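Local coordinates for protein dITP/XTP pyrophosphatase (Mycobacteroides abscessus, PDB 6WWD) that probably hydrolyses non-canonical purine nucleoside triphosphates such as XTP, dITP and ITP to their monophosphates and diphosphate, with magnesium as cofactor, cleansing the nucleotide pool, at residues R117-V122 against P159-R164; M1-A6 against V28-L33; N52-A57 against A124-T129; L75-L80 against A103-Q108; A47-N52 against P84-A89. All blocks are in the same frame, centred on the assembly; numbering follows the deposited sequence.

Interaction 1 (R117-V122 against P159-R164); sequences RGAAFV and PIFVPR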
# COMPACT_ATOMS: atom_id res chain seq x y z
N ARG D 117 -6.90 0.01 -16.83
CA ARG D 117 -8.15 0.55 -16.31
C ARG D 117 -8.78 -0.34 -15.24
O ARG D 117 -9.99 -0.23 -15.01
CB ARG D 117 -9.12 0.80 -17.47
CG ARG D 117 -8.59 1.76 -18.54
CD ARG D 117 -9.60 2.01 -19.65
NE ARG D 117 -10.71 2.83 -19.16
CZ ARG D 117 -10.69 4.16 -19.07
NH1 ARG D 117 -9.62 4.86 -19.46
NH2 ARG D 117 -11.74 4.79 -18.58
N GLY D 118 -8.00 -1.21 -14.59
CA GLY D 118 -8.57 -2.14 -13.63
C GLY D 118 -9.21 -1.45 -12.44
O GLY D 118 -8.77 -0.39 -11.99
N ALA D 119 -10.26 -2.09 -11.90
CA ALA D 119 -11.02 -1.56 -10.78
C ALA D 119 -11.81 -2.70 -10.12
O ALA D 119 -11.92 -3.79 -10.67
CB ALA D 119 -11.98 -0.45 -11.24
N ALA D 120 -12.42 -2.39 -8.98
CA ALA D 120 -13.29 -3.33 -8.28
C ALA D 120 -14.36 -2.58 -7.50
O ALA D 120 -14.09 -1.53 -6.91
CB ALA D 120 -12.49 -4.21 -7.31
N PHE D 121 -15.58 -3.12 -7.49
CA PHE D 121 -16.55 -2.74 -6.48
C PHE D 121 -16.21 -3.50 -5.19
O PHE D 121 -15.98 -4.71 -5.23
CB PHE D 121 -17.97 -3.06 -6.92
CG PHE D 121 -18.63 -1.97 -7.75
CD1 PHE D 121 -18.58 -0.64 -7.37
CD2 PHE D 121 -19.34 -2.31 -8.90
CE1 PHE D 121 -19.22 0.34 -8.14
CE2 PHE D 121 -19.97 -1.33 -9.69
CZ PHE D 121 -19.92 -0.01 -9.30
N VAL D 122 -16.15 -2.79 -4.08
CA VAL D 122 -15.73 -3.35 -2.80
C VAL D 122 -16.83 -3.10 -1.79
O VAL D 122 -17.40 -2.01 -1.73
CB VAL D 122 -14.41 -2.74 -2.29
CG1 VAL D 122 -14.00 -3.41 -0.98
CG2 VAL D 122 -13.32 -2.86 -3.32
N PRO D 159 -22.90 2.33 -14.69
CA PRO D 159 -22.77 2.54 -16.15
C PRO D 159 -21.33 2.56 -16.65
O PRO D 159 -21.14 2.45 -17.85
CB PRO D 159 -23.46 3.90 -16.38
CG PRO D 159 -24.36 4.06 -15.24
CD PRO D 159 -23.69 3.42 -14.08
N ILE D 160 -20.31 2.70 -15.79
CA ILE D 160 -18.93 2.72 -16.26
C ILE D 160 -18.09 1.61 -15.65
O ILE D 160 -16.88 1.60 -15.83
CB ILE D 160 -18.25 4.08 -16.00
CG1 ILE D 160 -18.25 4.39 -14.49
CG2 ILE D 160 -18.86 5.19 -16.86
CD1 ILE D 160 -17.37 5.56 -14.15
N PHE D 161 -18.71 0.67 -14.93
CA PHE D 161 -17.98 -0.45 -14.35
C PHE D 161 -18.18 -1.67 -15.23
O PHE D 161 -19.31 -2.14 -15.39
CB PHE D 161 -18.43 -0.74 -12.92
CG PHE D 161 -17.68 -1.88 -12.28
CD1 PHE D 161 -16.37 -1.72 -11.87
CD2 PHE D 161 -18.29 -3.13 -12.13
CE1 PHE D 161 -15.67 -2.78 -11.27
CE2 PHE D 161 -17.59 -4.20 -11.53
CZ PHE D 161 -16.28 -4.02 -11.11
N VAL D 162 -17.09 -2.19 -15.80
CA VAL D 162 -17.13 -3.38 -16.64
C VAL D 162 -16.66 -4.56 -15.81
O VAL D 162 -15.46 -4.65 -15.50
CB VAL D 162 -16.26 -3.22 -17.90
CG1 VAL D 162 -16.33 -4.49 -18.74
CG2 VAL D 162 -16.69 -2.00 -18.73
N PRO D 163 -17.54 -5.46 -15.39
CA PRO D 163 -17.11 -6.67 -14.67
C PRO D 163 -16.18 -7.53 -15.51
O PRO D 163 -16.42 -7.77 -16.70
CB PRO D 163 -18.43 -7.40 -14.41
CG PRO D 163 -19.45 -6.36 -14.45
CD PRO D 163 -19.00 -5.41 -15.53
N ARG D 164 -15.13 -8.04 -14.88
CA ARG D 164 -14.25 -8.97 -15.56
C ARG D 164 -15.06 -10.18 -16.04
O ARG D 164 -16.00 -10.62 -15.37
CB ARG D 164 -13.11 -9.40 -14.64
CG ARG D 164 -11.76 -9.44 -15.33
CD ARG D 164 -10.61 -9.35 -14.36
NE ARG D 164 -10.35 -7.97 -13.94
CZ ARG D 164 -9.52 -7.64 -12.95
NH1 ARG D 164 -8.87 -8.61 -12.29
NH2 ARG D 164 -9.35 -6.36 -12.60
O HOH W 1 -8.90 -4.66 -9.84

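Interaction 2 (M1-A6 against V28-L33); sequences MKILVA and VELVSL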
# COMPACT_ATOMS: atom_id res chain seq x y z
N MET D 1 -31.16 -10.71 22.39
CA MET D 1 -29.97 -9.87 22.36
C MET D 1 -30.10 -8.76 21.32
O MET D 1 -30.54 -9.01 20.20
CB MET D 1 -28.74 -10.74 22.07
CG MET D 1 -27.62 -10.03 21.32
SD MET D 1 -26.18 -11.08 21.05
CE MET D 1 -25.57 -11.26 22.73
N LYS D 2 -29.71 -7.54 21.69
CA LYS D 2 -29.72 -6.42 20.76
C LYS D 2 -28.36 -6.26 20.11
O LYS D 2 -27.33 -6.39 20.76
CB LYS D 2 -30.13 -5.12 21.46
CG LYS D 2 -31.60 -5.05 21.84
CD LYS D 2 -31.97 -3.66 22.30
CE LYS D 2 -33.17 -3.66 23.22
NZ LYS D 2 -33.22 -2.44 24.07
N ILE D 3 -28.38 -5.99 18.80
CA ILE D 3 -27.20 -5.68 18.01
C ILE D 3 -27.44 -4.36 17.29
O ILE D 3 -28.48 -4.18 16.64
CB ILE D 3 -26.88 -6.79 16.98
CG1 ILE D 3 -26.50 -8.08 17.70
CG2 ILE D 3 -25.80 -6.32 15.99
CD1 ILE D 3 -26.13 -9.20 16.78
N LEU D 4 -26.51 -3.42 17.42
CA LEU D 4 -26.61 -2.16 16.71
C LEU D 4 -26.11 -2.31 15.27
O LEU D 4 -24.98 -2.77 15.03
CB LEU D 4 -25.82 -1.07 17.45
CG LEU D 4 -25.70 0.29 16.74
CD1 LEU D 4 -27.06 1.01 16.62
CD2 LEU D 4 -24.69 1.16 17.47
N VAL D 5 -26.95 -1.96 14.30
CA VAL D 5 -26.49 -1.78 12.92
C VAL D 5 -26.24 -0.29 12.69
O VAL D 5 -27.17 0.52 12.82
CB VAL D 5 -27.47 -2.37 11.91
CG1 VAL D 5 -26.94 -2.15 10.50
CG2 VAL D 5 -27.67 -3.86 12.18
N ALA D 6 -25.00 0.08 12.39
CA ALA D 6 -24.60 1.48 12.23
C ALA D 6 -25.10 2.02 10.89
O ALA D 6 -24.34 2.39 10.00
CB ALA D 6 -23.10 1.65 12.37
N VAL D 28 -32.52 -12.19 18.41
CA VAL D 28 -31.60 -11.09 18.11
C VAL D 28 -32.42 -9.98 17.47
O VAL D 28 -32.87 -10.12 16.33
CB VAL D 28 -30.47 -11.53 17.17
CG1 VAL D 28 -29.63 -10.33 16.78
CG2 VAL D 28 -29.61 -12.59 17.84
N GLU D 29 -32.62 -8.88 18.20
CA GLU D 29 -33.26 -7.71 17.61
C GLU D 29 -32.21 -6.69 17.21
O GLU D 29 -31.32 -6.35 18.00
CB GLU D 29 -34.32 -7.08 18.52
CG GLU D 29 -34.00 -6.94 19.99
CD GLU D 29 -35.27 -6.76 20.83
OE1 GLU D 29 -36.35 -7.29 20.44
OE2 GLU D 29 -35.20 -6.07 21.88
N LEU D 30 -32.29 -6.26 15.96
CA LEU D 30 -31.42 -5.24 15.41
C LEU D 30 -32.01 -3.87 15.69
O LEU D 30 -33.22 -3.68 15.56
CB LEU D 30 -31.29 -5.45 13.90
CG LEU D 30 -30.88 -6.87 13.52
CD1 LEU D 30 -30.74 -6.96 12.02
CD2 LEU D 30 -29.59 -7.29 14.23
N VAL D 31 -31.17 -2.93 16.08
CA VAL D 31 -31.53 -1.54 16.33
C VAL D 31 -30.65 -0.71 15.41
O VAL D 31 -29.58 -1.17 14.99
CB VAL D 31 -31.36 -1.12 17.82
CG1 VAL D 31 -32.06 -2.11 18.75
CG2 VAL D 31 -29.88 -1.02 18.19
N SER D 32 -31.14 0.45 15.01
CA SER D 32 -30.44 1.33 14.08
C SER D 32 -29.90 2.57 14.80
O SER D 32 -30.10 2.75 16.00
CB SER D 32 -31.36 1.76 12.93
OG SER D 32 -32.22 2.80 13.38
N LEU D 33 -29.23 3.42 14.04
CA LEU D 33 -28.72 4.68 14.58
C LEU D 33 -29.84 5.62 15.04
O LEU D 33 -29.57 6.55 15.80
CB LEU D 33 -27.83 5.35 13.54
CG LEU D 33 -26.52 4.59 13.35
CD1 LEU D 33 -25.70 5.12 12.17
CD2 LEU D 33 -25.71 4.68 14.64
O HOH W 2 -33.15 -9.49 21.48

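Interaction 3 (N52-A57 against A124-T129); sequences NALIKA and ACALVT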
# COMPACT_ATOMS: atom_id res chain seq x y z
N ASN D 52 -12.37 1.62 7.63
CA ASN D 52 -13.45 2.56 7.90
C ASN D 52 -14.68 1.85 8.44
O ASN D 52 -15.37 2.40 9.29
CB ASN D 52 -13.75 3.37 6.65
CG ASN D 52 -12.84 4.59 6.53
OD1 ASN D 52 -13.09 5.61 7.16
ND2 ASN D 52 -11.76 4.47 5.75
N ALA D 53 -14.95 0.63 7.99
CA ALA D 53 -16.05 -0.11 8.60
C ALA D 53 -15.76 -0.37 10.07
O ALA D 53 -16.64 -0.22 10.92
CB ALA D 53 -16.32 -1.42 7.86
N LEU D 54 -14.50 -0.71 10.39
CA LEU D 54 -14.12 -0.94 11.78
C LEU D 54 -14.25 0.34 12.61
O LEU D 54 -14.72 0.29 13.75
CB LEU D 54 -12.69 -1.49 11.86
CG LEU D 54 -12.61 -3.00 11.73
CD1 LEU D 54 -11.14 -3.46 11.54
CD2 LEU D 54 -13.25 -3.65 12.97
N ILE D 55 -13.82 1.48 12.07
CA ILE D 55 -13.96 2.72 12.82
C ILE D 55 -15.43 2.95 13.18
O ILE D 55 -15.76 3.28 14.33
CB ILE D 55 -13.38 3.90 12.03
CG1 ILE D 55 -11.85 3.81 11.99
CG2 ILE D 55 -13.81 5.22 12.70
CD1 ILE D 55 -11.22 4.81 11.03
N LYS D 56 -16.33 2.74 12.23
CA LYS D 56 -17.75 2.97 12.50
C LYS D 56 -18.30 1.99 13.53
O LYS D 56 -19.10 2.37 14.39
CB LYS D 56 -18.55 2.90 11.21
CG LYS D 56 -18.69 4.25 10.55
CD LYS D 56 -18.51 4.20 9.05
CE LYS D 56 -19.49 3.28 8.39
NZ LYS D 56 -19.57 3.59 6.94
N ALA D 57 -17.89 0.72 13.45
CA ALA D 57 -18.43 -0.26 14.40
C ALA D 57 -17.92 -0.00 15.81
O ALA D 57 -18.69 -0.12 16.78
CB ALA D 57 -18.11 -1.69 13.94
N ALA D 124 -17.33 -3.79 2.43
CA ALA D 124 -16.76 -4.26 3.69
C ALA D 124 -17.79 -4.18 4.81
O ALA D 124 -18.62 -3.26 4.85
CB ALA D 124 -15.52 -3.45 4.07
N CYS D 125 -17.72 -5.15 5.72
CA CYS D 125 -18.59 -5.27 6.88
C CYS D 125 -17.73 -5.55 8.09
O CYS D 125 -16.89 -6.45 8.06
CB CYS D 125 -19.59 -6.42 6.71
SG CYS D 125 -21.05 -6.02 5.75
N ALA D 126 -17.94 -4.79 9.17
CA ALA D 126 -17.19 -5.01 10.40
C ALA D 126 -18.13 -5.31 11.56
O ALA D 126 -19.27 -4.83 11.62
CB ALA D 126 -16.33 -3.80 10.75
N LEU D 127 -17.64 -6.15 12.47
CA LEU D 127 -18.31 -6.43 13.73
C LEU D 127 -17.34 -6.15 14.86
O LEU D 127 -16.20 -6.63 14.84
CB LEU D 127 -18.80 -7.88 13.82
CG LEU D 127 -19.22 -8.33 15.23
CD1 LEU D 127 -20.53 -7.70 15.67
CD2 LEU D 127 -19.28 -9.86 15.34
N VAL D 128 -17.79 -5.38 15.84
CA VAL D 128 -17.06 -5.17 17.09
C VAL D 128 -18.01 -5.54 18.21
O VAL D 128 -19.17 -5.10 18.23
CB VAL D 128 -16.55 -3.72 17.24
CG1 VAL D 128 -15.83 -3.55 18.56
CG2 VAL D 128 -15.63 -3.36 16.08
N THR D 129 -17.55 -6.38 19.09
CA THR D 129 -18.38 -6.87 20.18
C THR D 129 -18.21 -5.99 21.41
O THR D 129 -17.26 -5.21 21.51
CB THR D 129 -17.98 -8.31 20.52
OG1 THR D 129 -16.67 -8.33 21.09
CG2 THR D 129 -18.04 -9.20 19.27

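Interaction 4 (L75-L80 against A103-Q108); sequences LAVDAL and ALLLAQ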
# COMPACT_ATOMS: atom_id res chain seq x y z
N LEU D 75 -15.91 2.16 -4.76
CA LEU D 75 -15.17 1.78 -5.96
C LEU D 75 -13.68 1.98 -5.74
O LEU D 75 -13.26 3.03 -5.24
CB LEU D 75 -15.67 2.58 -7.16
CG LEU D 75 -15.05 2.34 -8.54
CD1 LEU D 75 -15.41 0.94 -9.05
CD2 LEU D 75 -15.59 3.41 -9.48
N ALA D 76 -12.88 1.00 -6.14
CA ALA D 76 -11.42 1.06 -6.04
C ALA D 76 -10.84 0.95 -7.44
O ALA D 76 -11.05 -0.06 -8.11
CB ALA D 76 -10.86 -0.06 -5.15
N VAL D 77 -10.10 1.97 -7.87
CA VAL D 77 -9.54 2.04 -9.21
C VAL D 77 -8.02 1.97 -9.10
O VAL D 77 -7.40 2.82 -8.43
CB VAL D 77 -9.98 3.32 -9.95
CG1 VAL D 77 -9.40 3.36 -11.35
CG2 VAL D 77 -11.51 3.45 -9.97
N ASP D 78 -7.42 0.97 -9.75
CA ASP D 78 -5.97 0.79 -9.69
C ASP D 78 -5.22 2.08 -10.03
O ASP D 78 -4.31 2.51 -9.31
CB ASP D 78 -5.54 -0.33 -10.63
CG ASP D 78 -6.17 -1.67 -10.28
OD1 ASP D 78 -7.09 -1.71 -9.43
OD2 ASP D 78 -5.76 -2.70 -10.86
N ALA D 79 -5.61 2.72 -11.14
CA ALA D 79 -4.91 3.91 -11.62
C ALA D 79 -5.01 5.09 -10.66
O ALA D 79 -4.23 6.05 -10.80
CB ALA D 79 -5.45 4.32 -13.00
N LEU D 80 -5.95 5.07 -9.72
CA LEU D 80 -6.10 6.11 -8.71
C LEU D 80 -5.62 5.63 -7.34
O LEU D 80 -6.08 6.13 -6.30
CB LEU D 80 -7.55 6.58 -8.62
CG LEU D 80 -8.26 7.11 -9.88
CD1 LEU D 80 -9.68 7.61 -9.56
CD2 LEU D 80 -7.47 8.19 -10.65
N ALA D 103 -18.73 11.22 -14.30
CA ALA D 103 -18.07 12.04 -15.32
C ALA D 103 -16.65 12.42 -14.89
O ALA D 103 -15.73 12.42 -15.71
CB ALA D 103 -18.90 13.29 -15.62
N LEU D 104 -16.45 12.75 -13.61
CA LEU D 104 -15.10 13.06 -13.15
C LEU D 104 -14.18 11.85 -13.30
O LEU D 104 -13.05 11.97 -13.77
CB LEU D 104 -15.13 13.54 -11.69
CG LEU D 104 -13.76 13.73 -11.00
CD1 LEU D 104 -12.87 14.77 -11.75
CD2 LEU D 104 -13.92 14.06 -9.51
N LEU D 105 -14.64 10.68 -12.88
CA LEU D 105 -13.80 9.49 -12.96
C LEU D 105 -13.38 9.22 -14.41
O LEU D 105 -12.19 8.98 -14.68
CB LEU D 105 -14.54 8.29 -12.38
CG LEU D 105 -13.73 6.99 -12.36
CD1 LEU D 105 -12.46 7.22 -11.61
CD2 LEU D 105 -14.52 5.92 -11.68
N LEU D 106 -14.34 9.24 -15.34
CA LEU D 106 -14.01 9.05 -16.75
C LEU D 106 -13.00 10.07 -17.23
O LEU D 106 -12.05 9.73 -17.95
CB LEU D 106 -15.26 9.15 -17.63
CG LEU D 106 -16.28 8.02 -17.61
CD1 LEU D 106 -17.35 8.29 -18.65
CD2 LEU D 106 -15.56 6.70 -17.88
N ALA D 107 -13.22 11.35 -16.90
CA ALA D 107 -12.32 12.40 -17.36
C ALA D 107 -10.93 12.22 -16.77
O ALA D 107 -9.93 12.44 -17.45
CB ALA D 107 -12.87 13.78 -17.01
N GLN D 108 -10.86 11.83 -15.49
CA GLN D 108 -9.56 11.60 -14.86
C GLN D 108 -8.79 10.50 -15.59
O GLN D 108 -7.57 10.60 -15.77
CB GLN D 108 -9.72 11.25 -13.38
CG GLN D 108 -10.12 12.42 -12.47
CD GLN D 108 -10.34 12.01 -11.03
OE1 GLN D 108 -10.88 10.95 -10.76
NE2 GLN D 108 -9.91 12.84 -10.09

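Interaction 5 (A47-N52 against P84-A89); sequences ASFEDN and PGVLSA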
# COMPACT_ATOMS: atom_id res chain seq x y z
N ALA D 47 -8.50 4.82 1.23
CA ALA D 47 -8.92 3.74 0.37
C ALA D 47 -9.43 2.52 1.13
O ALA D 47 -9.98 1.61 0.49
CB ALA D 47 -7.75 3.31 -0.53
N SER D 48 -9.29 2.47 2.45
CA SER D 48 -9.58 1.22 3.16
C SER D 48 -11.03 1.16 3.60
O SER D 48 -11.40 1.75 4.62
CB SER D 48 -8.66 1.03 4.36
OG SER D 48 -9.04 -0.17 5.03
N PHE D 49 -11.85 0.42 2.87
CA PHE D 49 -13.21 0.14 3.32
C PHE D 49 -13.21 -0.66 4.61
O PHE D 49 -14.08 -0.45 5.48
CB PHE D 49 -13.98 -0.61 2.23
CG PHE D 49 -14.00 0.11 0.93
CD1 PHE D 49 -14.92 1.15 0.72
CD2 PHE D 49 -13.10 -0.20 -0.07
CE1 PHE D 49 -14.92 1.85 -0.49
CE2 PHE D 49 -13.11 0.48 -1.27
CZ PHE D 49 -14.03 1.51 -1.48
N GLU D 50 -12.26 -1.57 4.76
CA GLU D 50 -12.16 -2.36 5.98
C GLU D 50 -11.89 -1.49 7.20
O GLU D 50 -12.60 -1.58 8.20
CB GLU D 50 -11.08 -3.43 5.84
CG GLU D 50 -11.42 -4.51 4.85
CD GLU D 50 -10.39 -5.63 4.84
OE1 GLU D 50 -9.42 -5.55 5.60
OE2 GLU D 50 -10.56 -6.58 4.06
N ASP D 51 -10.85 -0.65 7.14
CA ASP D 51 -10.52 0.20 8.29
C ASP D 51 -11.70 1.08 8.65
O ASP D 51 -12.00 1.29 9.83
CB ASP D 51 -9.30 1.09 8.02
CG ASP D 51 -8.01 0.33 7.93
OD1 ASP D 51 -7.93 -0.86 8.36
OD2 ASP D 51 -7.05 0.93 7.41
N ASN D 52 -12.37 1.62 7.63
CA ASN D 52 -13.45 2.56 7.90
C ASN D 52 -14.68 1.85 8.44
O ASN D 52 -15.37 2.40 9.29
CB ASN D 52 -13.75 3.37 6.65
CG ASN D 52 -12.84 4.59 6.53
OD1 ASN D 52 -13.09 5.61 7.16
ND2 ASN D 52 -11.76 4.47 5.75
N PRO D 84 -11.59 5.94 -5.96
CA PRO D 84 -12.26 6.84 -5.02
C PRO D 84 -12.34 6.32 -3.59
O PRO D 84 -12.44 7.15 -2.70
CB PRO D 84 -13.66 6.99 -5.62
CG PRO D 84 -13.46 6.78 -7.08
CD PRO D 84 -12.44 5.67 -7.14
N GLY D 85 -12.29 5.01 -3.38
CA GLY D 85 -12.23 4.50 -2.01
C GLY D 85 -13.46 4.94 -1.23
O GLY D 85 -14.57 4.96 -1.76
N VAL D 86 -13.26 5.33 0.03
CA VAL D 86 -14.39 5.71 0.88
C VAL D 86 -14.93 7.09 0.53
O VAL D 86 -15.95 7.50 1.11
CB VAL D 86 -14.03 5.58 2.37
CG1 VAL D 86 -13.50 4.16 2.68
CG2 VAL D 86 -13.02 6.64 2.78
N LEU D 87 -14.31 7.79 -0.43
CA LEU D 87 -14.89 9.00 -1.01
C LEU D 87 -15.70 8.71 -2.28
O LEU D 87 -16.07 9.66 -2.99
CB LEU D 87 -13.79 10.02 -1.32
CG LEU D 87 -13.29 10.85 -0.12
CD1 LEU D 87 -12.46 10.00 0.77
CD2 LEU D 87 -12.46 12.04 -0.58
N SER D 88 -16.03 7.44 -2.56
CA SER D 88 -16.73 7.09 -3.80
C SER D 88 -18.01 7.89 -4.00
O SER D 88 -18.27 8.42 -5.09
CB SER D 88 -17.05 5.59 -3.81
OG SER D 88 -15.89 4.85 -4.07
N ALA D 89 -18.83 8.00 -2.95
CA ALA D 89 -20.13 8.66 -3.05
C ALA D 89 -20.02 10.17 -3.16
O ALA D 89 -21.02 10.83 -3.47
CB ALA D 89 -21.00 8.28 -1.85

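Interaction 1 (R117-V122 against P159-R164)
One face of the Phe161 ring is covered by the rim of Phe121, whose CD2 stands 3.5 Å above the Phe161 plane and off its centre; in return CD1 of Phe161 lies over one face of Phe121. The ring centroids are 4.4 Å apart and the planes are inclined at 43°, so the rings meet obliquely. At the edge of Phe161, near its plane, the carbonyl oxygen of Ala119 comes 3.9 Å from CE1. The two side chains pass alongside one another, running opposite ways. Phe161 has CG anti to the backbone N (chi1 -179°), which drives its ring toward strand 118-122, whereas Phe121 has CG anti to its carbonyl carbon. Farther along, the Arg164 chain bends at chi3 and brings NH2 near Ala119 O, with a water joining the two through weak bonds. The main partners of this guanidinium lie elsewhere: Gly143 O takes NH2, and Glu134 of the second subunit forms a salt bridge with NH1. Strands 118-122 and 161-163 cross at 90°, their axes 8.0 Å apart, with strand 134-145 pairing with both. Phe121 also touches Asp158, a predicted substrate-binding residue, and Leu75 of strand 67-77 packs against both rings.

Interaction 2 (M1-A6 against V28-L33)
Ile3 has CG1 anti to its carbonyl carbon (chi1 -65°) and extends on to CD1, which crosses Val28 obliquely and meets its CG1 at 3.7 Å. With CG1 anti to its carbonyl carbon (chi1 -51°), Val31 puts CG2 in the crowded position between backbone N and carbonyl carbon, beside Leu4. Lys2 and Glu29 run side by side on the face that also carries Leu4 and Val31. Glu29 takes the crowded rotamer (chi1 42°), and its OE2 lies 3.4 Å from Lys2 CE; NZ stays 4.7 Å from OE2, so any attraction between the charges is probably weak. Four backbone bonds join the strands in parallel register. Val31 N reaches Ile3 O at 3.0 Å in the carbonyl plane, and Val5 N meets Val31 O at 2.8 Å almost along the C=O axis. The first bond is more bent: Glu29 N approaches Met1 O from above the carbonyl plane. At the far end Leu33 CD1 closes on the backbone C of Ala6 at 3.4 Å. Leu16 of helix 10-22 packs on Val5 and Leu30, the latter on the face of Ile3, completing a beta-alpha-beta unit whose first strand is closely followed by the predicted substrate-binding residues from Ser7 on.

Interaction 3 (N52-A57 against A124-T129)
Helix 52-57 runs along strand 124-128 at an axis distance of 7.0 Å, the N-to-C directions 35° apart. So close an approach is possible because the facing positions are small: Ala53 and Ala57, one helical turn apart, aim at the strand, and the alternating residues Ala124, Ala126 and Val128 aim back. Ala126 has the most surface covered in this contact. Its CB presses against the helix backbone, 3.5 Å from Ala53 C, and lies 3.7 Å from Ala53 CB. This is a helix packed on a sheet, with helix 49-64 laid over the central strands of the Ham1 fold and alanine lining most of the interface. Leu54 reaches in from the flank of the helix, its CD2 touching Ala126 CB at 3.8 Å. It then crosses Val128 at about a right angle, with CD2 3.9 Å from Val128 CG2. Val128 CG1 is anti to the backbone N (chi1 178°), which leaves CG2 anti to the carbonyl carbon; CG2 also receives Ala57 CB at 3.7 Å and so fits between two helix residues. Ala53 adjoins Asp72, the predicted proton acceptor and magnesium ligand. Lys56, on the flank of the helix, forms salt bridges with Asp72 and Glu44. On the other side of the strand, Cys125 and Leu127 pack against Leu192 and Leu188 of the second subunit.

Interaction 4 (L75-L80 against A103-Q108)
The tight part of this contact is gathered round the fork of Leu105. Its two methyls separate to different partners: CD2 meets Leu75 CD2 at 3.5 Å, while CD1 is pressed to 3.5 Å from Leu80 CD1, closer than usual van der Waals contact. Leu105 stretches from the helix with CG anti to the backbone N (chi1 -177°), and Leu75 does the same from the strand (chi1 -179°), so the two cross obliquely and touch at their ends. Val77 lies farther back, CG2 4.2 Å from Leu105 CD1. The contact packs helix 98-108 against the end of strand 67-77, in the mixed sheet of the Ham1 fold, and the turn after it, where Leu80 N bonds to Val77 O at 3.0 Å and Leu80 is brought round to point at the helix. The segments meet wholly through side chains, the nearest CA atoms, of Leu80 and Gln108, being 8.9 Å apart. Contact is sparser at Gln108, which extends beyond CG and crosses Leu80 at about a right angle, OE1 3.7 Å from Leu80 CD1. This amide is buried and satisfied elsewhere: OE1 accepts from Trp91 NE1 of the same chain, NE2 donates to Trp91 O of the third subunit. Rather than facing solvent, this side adjoins that subunit, whose Leu87 packs on Leu80. Toward the other end, Leu75 touches Tyr157, a predicted substrate-binding residue.

Interaction 5 (A47-N52 against P84-A89)
Ala47 opens the contact where the backbones nearly meet, its CA 4.1 Å from Gly85 CA. Gly85 has positive phi (60°) within a type II' turn from Pro84 to Leu87; this and the closeness of Ala47 CA suit a residue without a side chain. Ser48 next caps helix 49-64: its OG, at the N-cap, accepts from Asp51 N at 2.8 Å. Its carbonyl oxygen takes both the backbone N and the ND2 of Asn52 and also touches Val86 CG1. Phe49 has CG anti to its carbonyl carbon (chi1 -56°), which carries the ring across to Gly85; CE1 lies 3.4 Å from Gly85 O, obliquely to the ring, and CD1 meets Val86 CG1 at 3.9 Å, the two side chains running opposite ways. Asn52 closes the segment, crossing Val86 obliquely, with ND2 3.5 Å from Val86 CG1. The bond from ND2 to Ser48 O is 3.0 Å long and nearly straight (168°), with the oxygen in the amide plane although the donor stands above the carbonyl plane; a second bond, to Thr45 O, further fixes the amide. Across the contact, Gly85 O is gripped by Ser88 N and by Ser88 OG. These hydrogen bonds run within a segment or to residues outside both, so the segments meet by van der Waals contact. Because Phe49, Asn52 and Val86 all touch Asp72, the predicted proton acceptor, this packing may influence the ionisation of that carboxylate.

How the interactions relate
All five contacts reach one mixed sheet. Along the chain interaction 2 closes first; interactions 5 and 3 then open together on helix 49-64, and interaction 4 lies within the span of interaction 3. Interaction 1 opens and interaction 3 closes on successive parts of strand 118-128, so these two cross. Interactions 2 and 1 lie on opposite sides of the chain's centre, about 33 Å between centres. Interactions 3 and 5, centres about 13 Å apart, share Asn52 and border the predicted magnesium ligand Asp72. Leu75 N of interaction 4 lies 2.8 Å from Ser88 OG of interaction 5, and Ala76 O lies 2.8 Å from Ala120 N of interaction 1. Interactions 3, 5, 4 and 1 thus form a touching series beside the predicted active site, interaction 2 standing apart.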